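O-succinylhomoserine sulfhydrylase (Mycobacterium tuberculosis, PDB 3NDN) probably catalyses the pyridoxal-phosphate-dependent formation of L-homocysteine from O-succinyl-L-homoserine and hydrogen sulfide, a step of methionine biosynthesis. Local coordinates at residues F100-S104 with G259-S263; D219-G225 with G237-D243; N80-F86 with M262-W268; V85-L90 with L270-E275; T51-Y56 with H72-S76. The contacts are given in a common frame with arbitrary orientation. Residue numbers count along the deposited sequence, not the author numbering.

Contact 1: residues F100-S104 with G259-S263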
# COMPACT_ATOMS: atom_id res chain seq x y z
N PHE A 100 5.32 23.09 0.81
CA PHE A 100 5.67 22.12 1.86
C PHE A 100 4.45 21.27 2.22
O PHE A 100 3.39 21.82 2.53
CB PHE A 100 6.19 22.84 3.13
CG PHE A 100 7.29 22.08 3.86
CD1 PHE A 100 8.57 22.60 3.95
CD2 PHE A 100 7.03 20.82 4.40
CE1 PHE A 100 9.61 21.88 4.59
CE2 PHE A 100 8.05 20.09 5.05
CZ PHE A 100 9.34 20.63 5.15
N ALA A 101 4.59 19.94 2.16
CA ALA A 101 3.49 19.00 2.44
C ALA A 101 3.32 18.74 3.95
O ALA A 101 4.32 18.75 4.67
CB ALA A 101 3.73 17.65 1.70
N THR A 102 2.09 18.47 4.39
CA THR A 102 1.76 18.22 5.83
C THR A 102 0.87 16.96 6.03
O THR A 102 0.37 16.40 5.05
CB THR A 102 1.04 19.42 6.46
OG1 THR A 102 -0.27 19.54 5.90
CG2 THR A 102 1.80 20.76 6.26
N ALA A 103 0.65 16.55 7.29
CA ALA A 103 -0.12 15.32 7.61
C ALA A 103 -1.65 15.48 7.37
O ALA A 103 -2.36 14.49 7.21
CB ALA A 103 0.13 14.87 9.08
N SER A 104 -2.12 16.72 7.36
CA SER A 104 -3.57 17.01 7.24
C SER A 104 -3.77 18.47 6.84
O SER A 104 -2.82 19.25 6.88
CB SER A 104 -4.30 16.71 8.56
OG SER A 104 -3.97 17.67 9.57
N GLY A 259 7.25 18.11 13.59
CA GLY A 259 6.93 16.86 12.83
C GLY A 259 5.52 16.40 12.46
O GLY A 259 5.22 15.20 12.54
N PRO A 260 4.64 17.33 12.00
CA PRO A 260 3.37 16.83 11.47
C PRO A 260 3.55 16.38 9.99
O PRO A 260 2.98 16.99 9.08
CB PRO A 260 2.44 18.05 11.59
CG PRO A 260 3.34 19.25 11.51
CD PRO A 260 4.78 18.79 11.82
N ALA A 261 4.30 15.29 9.78
CA ALA A 261 4.82 14.90 8.46
C ALA A 261 3.87 14.09 7.60
O ALA A 261 3.19 13.19 8.10
CB ALA A 261 6.14 14.09 8.64
N MET A 262 3.85 14.37 6.28
CA MET A 262 3.10 13.55 5.32
C MET A 262 3.79 12.19 5.08
O MET A 262 5.02 12.10 4.91
CB MET A 262 2.86 14.31 3.99
CG MET A 262 2.10 13.48 2.94
SD MET A 262 1.82 14.27 1.34
CE MET A 262 0.38 15.29 1.67
N SER A 263 2.99 11.13 5.11
CA SER A 263 3.50 9.79 4.84
C SER A 263 3.79 9.65 3.32
O SER A 263 3.02 10.13 2.51
CB SER A 263 2.49 8.75 5.30
OG SER A 263 2.74 7.50 4.69
O HOH W 1 5.78 16.42 5.52
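Two polar links join the end of the edge strand 98-102 to the loop between helices 244-258 and 264-273. The direct one is a backbone hydrogen bond from Ala103 N to Pro260 O, 3.0 Å long and bent to 131°. The other runs through water 1, which donates to Ala101 O and accepts from Met262 N, each at 2.9 Å; here the loop lies too far from the strand to pair with it directly, and one water fills the gap. Within the segment 100-104, Thr102 OG1 donates to Ser104 O at 2.7 Å, holding the turn by which the strand gives way to a helix capped by Ser104.

The apolar part is small: Met262 extends its side chain across the strand until its SD lies 3.9 Å from Ala101 CB. Van der Waals contacts of carbon with backbone carbonyls add to it, Met262 CB to Thr102 O at 3.4 Å and Ala103 CB to Ala261 O at 3.6 Å. Ala101 and Ala103 suit their places, since a methyl group lets the loop come close. Pro260, the centre of an inverse gamma turn, presents its carbonyl to Ala103 N, and Gly259 before it takes a positive phi that glycine tolerates easily.

The other edge of the strand is paired with strand 238-242, and Ser104 OG bonds to Gly259 O of the second subunit. The chemistry implies a loop held mainly through backbone groups and water, with one thioether supplying the apolar contact.

Contact 2: residues D219-G225 with G237-D243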
# COMPACT_ATOMS: atom_id res chain seq x y z
N ASP A 219 -0.47 36.18 -0.05
CA ASP A 219 0.91 35.79 0.27
C ASP A 219 1.09 34.28 0.46
O ASP A 219 2.15 33.73 0.13
CB ASP A 219 1.39 36.53 1.53
CG ASP A 219 1.32 38.05 1.36
OD1 ASP A 219 2.28 38.62 0.80
OD2 ASP A 219 0.29 38.64 1.77
N VAL A 220 0.07 33.63 1.01
CA VAL A 220 0.09 32.21 1.42
C VAL A 220 -1.25 31.55 1.11
O VAL A 220 -2.31 32.14 1.36
CB VAL A 220 0.35 32.07 2.97
CG1 VAL A 220 0.41 30.59 3.40
CG2 VAL A 220 1.65 32.78 3.39
N VAL A 221 -1.21 30.32 0.56
CA VAL A 221 -2.44 29.56 0.34
C VAL A 221 -2.28 28.19 1.03
O VAL A 221 -1.19 27.58 0.97
CB VAL A 221 -2.77 29.39 -1.19
CG1 VAL A 221 -3.98 28.50 -1.39
CG2 VAL A 221 -3.02 30.76 -1.84
N VAL A 222 -3.33 27.75 1.72
CA VAL A 222 -3.33 26.41 2.36
C VAL A 222 -4.43 25.49 1.81
O VAL A 222 -5.54 25.95 1.49
CB VAL A 222 -3.44 26.47 3.94
CG1 VAL A 222 -2.23 27.14 4.56
CG2 VAL A 222 -4.73 27.15 4.38
N TYR A 223 -4.09 24.20 1.70
CA TYR A 223 -5.00 23.17 1.18
C TYR A 223 -5.07 21.96 2.10
O TYR A 223 -4.07 21.55 2.67
CB TYR A 223 -4.53 22.66 -0.20
CG TYR A 223 -4.81 23.63 -1.31
CD1 TYR A 223 -6.13 23.95 -1.66
CD2 TYR A 223 -3.78 24.24 -2.01
CE1 TYR A 223 -6.40 24.85 -2.68
CE2 TYR A 223 -4.04 25.16 -3.03
CZ TYR A 223 -5.36 25.46 -3.35
OH TYR A 223 -5.68 26.35 -4.36
N SER A 224 -6.28 21.41 2.25
CA SER A 224 -6.47 20.01 2.67
C SER A 224 -6.42 19.11 1.42
O SER A 224 -7.18 19.32 0.49
CB SER A 224 -7.84 19.85 3.37
OG SER A 224 -8.20 18.48 3.56
N GLY A 225 -5.51 18.14 1.38
CA GLY A 225 -5.52 17.10 0.32
C GLY A 225 -6.61 16.04 0.47
O GLY A 225 -6.89 15.27 -0.46
N GLY A 237 -4.17 14.53 4.13
CA GLY A 237 -2.94 15.25 3.84
C GLY A 237 -3.24 16.73 3.69
O GLY A 237 -4.41 17.14 3.70
N GLY A 238 -2.20 17.53 3.55
CA GLY A 238 -2.37 18.98 3.27
C GLY A 238 -1.12 19.61 2.71
O GLY A 238 -0.12 18.92 2.48
N ALA A 239 -1.15 20.93 2.49
CA ALA A 239 0.02 21.63 2.00
C ALA A 239 -0.01 23.13 2.31
O ALA A 239 -1.09 23.73 2.41
CB ALA A 239 0.17 21.43 0.47
N ILE A 240 1.18 23.70 2.42
CA ILE A 240 1.37 25.16 2.56
C ILE A 240 2.13 25.72 1.34
O ILE A 240 3.24 25.27 1.05
CB ILE A 240 2.15 25.51 3.85
CG1 ILE A 240 1.50 24.85 5.08
CG2 ILE A 240 2.25 27.05 4.03
CD1 ILE A 240 2.45 24.70 6.29
N LEU A 241 1.55 26.71 0.66
CA LEU A 241 2.24 27.37 -0.47
C LEU A 241 2.50 28.88 -0.22
O LEU A 241 1.60 29.58 0.26
CB LEU A 241 1.50 27.14 -1.79
CG LEU A 241 1.21 25.67 -2.21
CD1 LEU A 241 -0.19 25.25 -1.76
CD2 LEU A 241 1.34 25.51 -3.72
N GLY A 242 3.71 29.35 -0.54
CA GLY A 242 4.13 30.77 -0.33
C GLY A 242 5.53 31.11 -0.85
O GLY A 242 6.08 30.39 -1.69
N ASP A 243 6.10 32.24 -0.39
CA ASP A 243 7.42 32.71 -0.86
C ASP A 243 8.54 31.78 -0.38
O ASP A 243 8.41 31.16 0.68
CB ASP A 243 7.71 34.13 -0.33
CG ASP A 243 6.79 35.20 -0.92
OD1 ASP A 243 6.36 35.08 -2.08
OD2 ASP A 243 6.52 36.20 -0.21
O HOH W 2 4.62 34.04 1.49
O HOH W 3 3.66 34.75 -2.14
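Tyr223 lays the edge of its ring against Leu241, with CD2 3.7 Å from Leu241 CD1, on the sheet face that also carries Val221 and Ala239. Its hydroxyl bonds to Glu94 and Asn203. On the opposite face Val220 CG1 meets Ile240 CG2 at 4.0 Å, branched side chains well suited to a buried strand.

The backbones run antiparallel at 171°. Val221 and Leu241 exchange two hydrogen bonds of 2.9 Å between their N and O atoms; Tyr223 N reaches Ala239 O at 3.1 Å and Ala239 N returns to Tyr223 O at 3.0 Å. Gly238 must be small, because a CB there would clash with Tyr223 O. Beyond it Gly225 N donates to Gly237 O at 2.8 Å. At the far end waters 2 and 3 link Asp219 O to Asp243.

Ser224 OG bonds the phosphate of the lysine-bound cofactor at position 227. This antiparallel pair, with its connection carrying the Schiff-base lysine, belongs to the seven-stranded mixed sheet of fold-type I PLP enzymes.

Contact 3: residues N80-F86 with M262-W268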
# COMPACT_ATOMS: atom_id res chain seq x y z
N ASN A 80 11.59 13.81 1.41
CA ASN A 80 11.48 12.45 0.82
C ASN A 80 11.22 12.57 -0.71
O ASN A 80 10.47 13.45 -1.14
CB ASN A 80 10.36 11.67 1.55
CG ASN A 80 10.00 10.34 0.86
OD1 ASN A 80 9.30 10.33 -0.16
ND2 ASN A 80 10.45 9.21 1.43
N PRO A 81 11.83 11.69 -1.54
CA PRO A 81 11.63 11.88 -3.00
C PRO A 81 10.18 11.78 -3.54
O PRO A 81 9.83 12.53 -4.46
CB PRO A 81 12.54 10.82 -3.63
CG PRO A 81 13.00 9.93 -2.50
CD PRO A 81 12.92 10.74 -1.25
N THR A 82 9.38 10.86 -3.00
CA THR A 82 7.95 10.77 -3.37
C THR A 82 7.15 12.00 -2.88
O THR A 82 6.31 12.56 -3.62
CB THR A 82 7.33 9.44 -2.85
OG1 THR A 82 8.12 8.34 -3.32
CG2 THR A 82 5.89 9.25 -3.29
N VAL A 83 7.37 12.40 -1.62
CA VAL A 83 6.78 13.63 -1.11
C VAL A 83 7.14 14.86 -1.98
O VAL A 83 6.30 15.72 -2.22
CB VAL A 83 7.12 13.85 0.41
CG1 VAL A 83 6.56 15.20 0.91
CG2 VAL A 83 6.52 12.72 1.24
N SER A 84 8.39 14.94 -2.46
CA SER A 84 8.81 16.05 -3.34
C SER A 84 8.02 16.13 -4.66
O SER A 84 7.78 17.24 -5.17
CB SER A 84 10.32 15.97 -3.66
OG SER A 84 11.10 16.24 -2.50
N VAL A 85 7.64 14.98 -5.23
CA VAL A 85 6.87 14.94 -6.47
C VAL A 85 5.45 15.51 -6.22
O VAL A 85 4.97 16.31 -7.03
CB VAL A 85 6.79 13.49 -7.08
CG1 VAL A 85 5.87 13.45 -8.31
CG2 VAL A 85 8.20 12.95 -7.44
N PHE A 86 4.82 15.16 -5.09
CA PHE A 86 3.49 15.72 -4.73
C PHE A 86 3.57 17.26 -4.56
O PHE A 86 2.71 18.00 -5.09
CB PHE A 86 2.91 15.10 -3.43
CG PHE A 86 1.76 15.88 -2.84
CD1 PHE A 86 0.52 15.88 -3.47
CD2 PHE A 86 1.92 16.64 -1.67
CE1 PHE A 86 -0.55 16.62 -2.95
CE2 PHE A 86 0.88 17.38 -1.15
CZ PHE A 86 -0.36 17.39 -1.79
N MET A 262 3.85 14.37 6.28
CA MET A 262 3.10 13.55 5.32
C MET A 262 3.79 12.19 5.08
O MET A 262 5.02 12.10 4.91
CB MET A 262 2.86 14.31 3.99
CG MET A 262 2.10 13.48 2.94
SD MET A 262 1.82 14.27 1.34
CE MET A 262 0.38 15.29 1.67
N SER A 263 2.99 11.13 5.11
CA SER A 263 3.50 9.79 4.84
C SER A 263 3.79 9.65 3.32
O SER A 263 3.02 10.13 2.51
CB SER A 263 2.49 8.75 5.30
OG SER A 263 2.74 7.50 4.69
N ALA A 264 4.89 9.00 2.96
CA ALA A 264 5.18 8.74 1.53
C ALA A 264 4.10 7.91 0.81
O ALA A 264 3.92 8.06 -0.42
CB ALA A 264 6.59 8.08 1.37
N PHE A 265 3.39 7.04 1.54
CA PHE A 265 2.28 6.27 0.95
C PHE A 265 1.14 7.25 0.58
O PHE A 265 0.64 7.25 -0.55
CB PHE A 265 1.75 5.16 1.89
CG PHE A 265 0.54 4.43 1.34
CD1 PHE A 265 0.70 3.33 0.50
CD2 PHE A 265 -0.76 4.88 1.63
CE1 PHE A 265 -0.41 2.66 -0.03
CE2 PHE A 265 -1.86 4.23 1.11
CZ PHE A 265 -1.70 3.12 0.27
N ASN A 266 0.77 8.12 1.52
CA ASN A 266 -0.29 9.12 1.28
C ASN A 266 0.11 10.06 0.11
O ASN A 266 -0.73 10.43 -0.70
CB ASN A 266 -0.57 9.95 2.55
CG ASN A 266 -1.27 9.14 3.65
OD1 ASN A 266 -1.03 7.93 3.80
ND2 ASN A 266 -2.12 9.81 4.42
N ALA A 267 1.40 10.40 0.04
CA ALA A 267 1.92 11.29 -1.01
C ALA A 267 1.71 10.67 -2.41
O ALA A 267 1.36 11.38 -3.36
CB ALA A 267 3.43 11.58 -0.78
N TRP A 268 1.91 9.36 -2.51
CA TRP A 268 1.66 8.62 -3.77
C TRP A 268 0.16 8.67 -4.13
O TRP A 268 -0.20 9.00 -5.27
CB TRP A 268 2.16 7.18 -3.63
CG TRP A 268 1.82 6.26 -4.79
CD1 TRP A 268 2.46 6.18 -6.00
CD2 TRP A 268 0.78 5.27 -4.82
NE1 TRP A 268 1.88 5.20 -6.78
CE2 TRP A 268 0.84 4.64 -6.08
CE3 TRP A 268 -0.21 4.88 -3.90
CZ2 TRP A 268 -0.04 3.61 -6.45
CZ3 TRP A 268 -1.08 3.85 -4.26
CH2 TRP A 268 -1.00 3.23 -5.54
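A methionine sulfur set beside an aromatic ring is the distinctive feature: Met262 SD lies 4.5 Å from the centroid of the Phe86 ring, 38° off its normal, a Met-aromatic contact approached obliquely. The methyl group comes closer still, with Met262 CE 3.5 Å from Phe86 CE2. A long, unbranched thioether suits this place because it can stretch from the loop before helix 264-273 to the ring on helix 81-94.

The two helical segments cross at 35°, with axes 8.5 Å apart. Such near approach calls for small residues, and Ala264 and Ala267 supply them. Ala267 CB touches Val83 CG2 at 3.9 Å and Phe86 CB at 4.4 Å, while the methyl Thr82 CG2 rests 3.7 Å from Ala264 O. The polar end of Thr82 turns elsewhere, its OG1 bonding to Ala47 and Tyr49.

Both helices begin here with a capped first turn. Asn80 OD1 accepts from Val83 N at 3.2 Å and more weakly from Thr82 N at 2.9 Å, while its ND2 bonds Tyr49 O; Ser263 OG accepts from Phe265 N at 3.2 Å. Ser263 also bonds Asn266 of the second subunit, and Phe265 stacks on Phe265 of that subunit, so one helix serves this contact and the tetramer. The chemistry implies cohesion by apolar packing between the helices, with polar groups largely spent on capping and on neighbouring parts of the assembly.

Contact 4: residues V85-L90 with L270-E275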
# COMPACT_ATOMS: atom_id res chain seq x y z
N VAL A 85 7.64 14.98 -5.23
CA VAL A 85 6.87 14.94 -6.47
C VAL A 85 5.45 15.51 -6.22
O VAL A 85 4.97 16.31 -7.03
CB VAL A 85 6.79 13.49 -7.08
CG1 VAL A 85 5.87 13.45 -8.31
CG2 VAL A 85 8.20 12.95 -7.44
N PHE A 86 4.82 15.16 -5.09
CA PHE A 86 3.49 15.72 -4.73
C PHE A 86 3.57 17.26 -4.56
O PHE A 86 2.71 18.00 -5.09
CB PHE A 86 2.91 15.10 -3.43
CG PHE A 86 1.76 15.88 -2.84
CD1 PHE A 86 0.52 15.88 -3.47
CD2 PHE A 86 1.92 16.64 -1.67
CE1 PHE A 86 -0.55 16.62 -2.95
CE2 PHE A 86 0.88 17.38 -1.15
CZ PHE A 86 -0.36 17.39 -1.79
N GLU A 87 4.57 17.72 -3.81
CA GLU A 87 4.80 19.16 -3.52
C GLU A 87 4.99 19.95 -4.82
O GLU A 87 4.38 21.02 -5.00
CB GLU A 87 6.03 19.37 -2.62
CG GLU A 87 5.86 19.00 -1.13
CD GLU A 87 7.18 18.94 -0.34
OE1 GLU A 87 8.26 18.85 -0.97
OE2 GLU A 87 7.14 18.98 0.93
N GLU A 88 5.81 19.43 -5.72
CA GLU A 88 6.10 20.16 -6.97
C GLU A 88 4.95 20.17 -7.97
O GLU A 88 4.70 21.18 -8.64
CB GLU A 88 7.41 19.67 -7.60
CG GLU A 88 7.79 20.37 -8.91
CD GLU A 88 8.43 21.74 -8.73
OE1 GLU A 88 8.53 22.23 -7.57
OE2 GLU A 88 8.83 22.33 -9.77
N ARG A 89 4.24 19.04 -8.08
CA ARG A 89 3.05 18.97 -8.94
C ARG A 89 1.97 19.98 -8.50
O ARG A 89 1.42 20.71 -9.34
CB ARG A 89 2.50 17.53 -9.02
CG ARG A 89 1.33 17.32 -10.01
CD ARG A 89 1.07 15.81 -10.29
NE ARG A 89 2.19 15.21 -11.02
CZ ARG A 89 2.26 13.93 -11.42
NH1 ARG A 89 3.33 13.51 -12.09
NH2 ARG A 89 1.27 13.08 -11.15
N LEU A 90 1.69 20.06 -7.19
CA LEU A 90 0.70 21.03 -6.69
C LEU A 90 1.21 22.48 -6.88
O LEU A 90 0.43 23.36 -7.23
CB LEU A 90 0.36 20.76 -5.19
CG LEU A 90 -0.70 21.64 -4.50
CD1 LEU A 90 -2.05 21.68 -5.24
CD2 LEU A 90 -0.88 21.28 -2.99
N LEU A 270 -2.09 10.94 -3.28
CA LEU A 270 -2.46 12.30 -3.62
C LEU A 270 -1.89 12.81 -4.95
O LEU A 270 -2.59 13.50 -5.66
CB LEU A 270 -2.10 13.26 -2.46
CG LEU A 270 -2.80 12.95 -1.12
CD1 LEU A 270 -2.35 13.91 -0.01
CD2 LEU A 270 -4.33 12.99 -1.26
N LEU A 271 -0.62 12.51 -5.27
CA LEU A 271 -0.03 12.94 -6.54
C LEU A 271 -0.70 12.28 -7.76
O LEU A 271 -0.78 12.89 -8.85
CB LEU A 271 1.53 12.70 -6.54
CG LEU A 271 2.13 11.29 -6.64
CD1 LEU A 271 2.27 10.82 -8.15
CD2 LEU A 271 3.50 11.19 -5.95
N LYS A 272 -1.19 11.05 -7.59
CA LYS A 272 -1.91 10.38 -8.66
C LYS A 272 -3.33 10.99 -8.72
O LYS A 272 -3.90 11.10 -9.79
CB LYS A 272 -1.96 8.85 -8.43
CG LYS A 272 -0.57 8.14 -8.45
CD LYS A 272 0.19 8.34 -9.79
CE LYS A 272 -0.31 7.42 -10.89
NZ LYS A 272 0.43 7.63 -12.19
N GLY A 273 -3.87 11.41 -7.58
CA GLY A 273 -5.19 12.13 -7.59
C GLY A 273 -5.13 13.45 -8.36
O GLY A 273 -6.11 13.88 -8.99
N LEU A 274 -3.96 14.09 -8.34
CA LEU A 274 -3.80 15.40 -9.01
C LEU A 274 -3.89 15.26 -10.55
O LEU A 274 -4.24 16.22 -11.25
CB LEU A 274 -2.48 16.06 -8.59
CG LEU A 274 -2.40 16.70 -7.19
CD1 LEU A 274 -0.96 17.15 -6.94
CD2 LEU A 274 -3.38 17.89 -7.03
N GLU A 275 -3.64 14.06 -11.06
CA GLU A 275 -3.73 13.81 -12.53
C GLU A 275 -5.16 13.97 -13.08
O GLU A 275 -5.34 14.40 -14.23
CB GLU A 275 -3.21 12.43 -12.90
CG GLU A 275 -1.71 12.22 -12.57
CD GLU A 275 -1.17 10.86 -12.97
OE1 GLU A 275 -1.87 10.08 -13.67
OE2 GLU A 275 0.00 10.57 -12.60
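Phe86 and Leu274 lie at the centre of this helix-helix packing, in which helix 81-94 meets the C-terminal part of helix 264-273 against the large sheet of the PLP-binding fold. Phe86 CD1 is 4.0 Å from Leu274 CD1, and Phe86 CE1 is 3.7 Å from Leu270 CB. The flat ring suits the place because it can lie against Leu270, Leu271 and Leu274 together. Backbones come closest where Phe86 faces Leu271, their CA atoms 4.8 Å apart and their CB atoms 4.2 Å.

Around this centre, Val85 CG1 meets Leu271 CD2 at 4.0 Å, and Leu90 CB lies 4.2 Å from Leu274 CD1. Leucine, with its reach and branched end, fills the spaces between the helices on the segment 270-275.

Arg89 leads from the apolar interior to the charged edge. Its aliphatic stem packs on Leu274, with Arg89 CG 3.8 Å from Leu274 CD1. Its guanidinium passes to the edge of the contact, where an arginine can serve several acceptors at once: Glu46 through NH1 in a salt bridge, and Gly34 O through NE. Glu275 ties in too, bonding also to Gln232 and Lys364 of the third subunit. Lys272 NZ forms a salt bridge with Glu275 OE2 at 3.0 Å and another with Glu46, completing a network of buried charges. From the same guanidinium, Arg89 NH2 donates to Leu271 O at 3.1 Å and, in a salt bridge, to Glu275 OE2 at 3.2 Å.

Contact 5: residues T51-Y56 with H72-S76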
# COMPACT_ATOMS: atom_id res chain seq x y z
N THR A 51 10.95 4.79 2.95
CA THR A 51 12.17 4.78 3.75
C THR A 51 12.12 5.98 4.69
O THR A 51 11.63 7.08 4.30
CB THR A 51 13.45 4.83 2.86
OG1 THR A 51 14.59 4.49 3.65
CG2 THR A 51 13.66 6.24 2.23
N SER A 52 12.58 5.79 5.93
CA SER A 52 12.77 6.94 6.83
C SER A 52 14.16 7.59 6.70
O SER A 52 14.27 8.82 6.86
CB SER A 52 12.47 6.55 8.30
OG SER A 52 13.30 5.48 8.74
N GLY A 53 15.19 6.78 6.42
CA GLY A 53 16.60 7.25 6.33
C GLY A 53 17.25 7.02 4.98
O GLY A 53 16.64 6.41 4.09
N TYR A 54 18.51 7.49 4.83
CA TYR A 54 19.30 7.41 3.59
C TYR A 54 20.76 7.03 3.95
O TYR A 54 21.17 7.15 5.11
CB TYR A 54 19.24 8.74 2.78
CG TYR A 54 17.79 9.15 2.53
CD1 TYR A 54 17.13 8.78 1.35
CD2 TYR A 54 17.05 9.80 3.51
CE1 TYR A 54 15.76 9.08 1.15
CE2 TYR A 54 15.68 10.10 3.33
CZ TYR A 54 15.05 9.75 2.13
OH TYR A 54 13.71 10.04 1.94
N VAL A 55 21.50 6.54 2.97
CA VAL A 55 22.91 6.17 3.17
C VAL A 55 23.86 7.08 2.37
O VAL A 55 23.42 7.76 1.43
CB VAL A 55 23.16 4.66 2.83
CG1 VAL A 55 22.28 3.76 3.72
CG2 VAL A 55 22.90 4.37 1.33
N TYR A 56 25.15 7.09 2.73
CA TYR A 56 26.14 7.95 2.07
C TYR A 56 27.37 7.15 1.64
O TYR A 56 27.76 6.20 2.32
CB TYR A 56 26.57 9.11 3.00
CG TYR A 56 25.42 9.77 3.72
CD1 TYR A 56 24.60 10.70 3.07
CD2 TYR A 56 25.12 9.45 5.05
CE1 TYR A 56 23.53 11.30 3.70
CE2 TYR A 56 24.04 10.05 5.71
CZ TYR A 56 23.25 10.98 5.03
OH TYR A 56 22.16 11.57 5.65
N HIS A 72 21.50 16.04 -1.37
CA HIS A 72 21.27 14.64 -0.93
C HIS A 72 20.19 14.60 0.16
O HIS A 72 20.16 15.46 1.05
CB HIS A 72 22.60 14.11 -0.37
CG HIS A 72 22.70 12.61 -0.29
ND1 HIS A 72 21.87 11.84 0.50
CD2 HIS A 72 23.60 11.75 -0.84
CE1 HIS A 72 22.22 10.57 0.40
NE2 HIS A 72 23.26 10.48 -0.40
N TYR A 73 19.30 13.60 0.10
CA TYR A 73 18.25 13.48 1.13
C TYR A 73 18.85 13.04 2.47
O TYR A 73 19.90 12.39 2.49
CB TYR A 73 17.14 12.52 0.66
CG TYR A 73 16.19 13.15 -0.34
CD1 TYR A 73 15.10 13.92 0.09
CD2 TYR A 73 16.39 12.98 -1.73
CE1 TYR A 73 14.23 14.51 -0.82
CE2 TYR A 73 15.51 13.58 -2.66
CZ TYR A 73 14.44 14.33 -2.20
OH TYR A 73 13.56 14.93 -3.08
N VAL A 74 18.19 13.39 3.58
CA VAL A 74 18.75 13.13 4.94
C VAL A 74 17.80 12.36 5.87
O VAL A 74 18.21 11.39 6.51
CB VAL A 74 19.23 14.45 5.64
CG1 VAL A 74 19.63 14.21 7.09
CG2 VAL A 74 20.38 15.08 4.87
N TYR A 75 16.54 12.78 5.95
CA TYR A 75 15.57 12.12 6.82
C TYR A 75 14.16 12.50 6.39
O TYR A 75 13.89 13.68 6.14
CB TYR A 75 15.80 12.52 8.29
CG TYR A 75 15.10 11.64 9.32
CD1 TYR A 75 14.03 12.13 10.07
CD2 TYR A 75 15.51 10.32 9.54
CE1 TYR A 75 13.37 11.33 11.03
CE2 TYR A 75 14.87 9.50 10.50
CZ TYR A 75 13.80 10.01 11.23
OH TYR A 75 13.17 9.21 12.17
N SER A 76 13.29 11.50 6.31
CA SER A 76 11.94 11.67 5.75
C SER A 76 10.97 12.57 6.51
O SER A 76 9.98 13.03 5.91
CB SER A 76 11.30 10.31 5.44
OG SER A 76 11.91 9.72 4.30
O HOH W 4 18.90 9.12 7.73
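Two irregular segments run roughly antiparallel, 152° apart end to end, in the N-terminal region that trans-sulfuration enzymes of this family use to build the active site of a neighbouring subunit. Ser76 N donates to Ser52 O at 2.9 Å, and farther along water 4 donates to Val74 O at 2.7 Å and weakly accepts from Tyr54 N at 3.3 Å. Gly53 lies between, with its CA 5.0 Å from that of Tyr75.

Among the side chains, the broad ring of Tyr54 provides a floor for Tyr73 CB, which lies 3.6 Å from its centroid in a CH-pi contact. Tyr56 CD1 sits 3.6 Å from His72 CE1 over the face of the imidazole, whose ND1 donates to Tyr73 O at 2.9 Å and whose NE2 is hydrogen-bonded to Glu42 of the fourth subunit. Tyr75 OH bonds the lysine-PLP residue of the second subunit. A short hydroxyl side chain suits Ser76, which is buried close against the opposite backbone: Ser76 OG donates to Thr51 O at 2.7 Å.

How the contacts relate
Contacts 3 and 4 are successive parts of one helix pair, 9 Å apart between centres and sharing Val85 and Phe86. Contact 1 shares Met262 with contact 3, and Met262 CE also touches Leu270 CD1 of contact 4 at 3.5 Å. Contact 2 continues the sheet beside contact 1, where Phe100 O lies 2.9 Å from Ile240 N, and brings Ser224 to the cofactor phosphate. Contact 5 stands off from contact 2, about 25 Å between centres, yet its Tyr75 serves the cofactor of the second subunit; it meets contact 3 through Ser84 OG and Tyr73 OH, 2.8 Å apart. The helix pair thus lies between the sheet and a segment reaching the neighbouring active site.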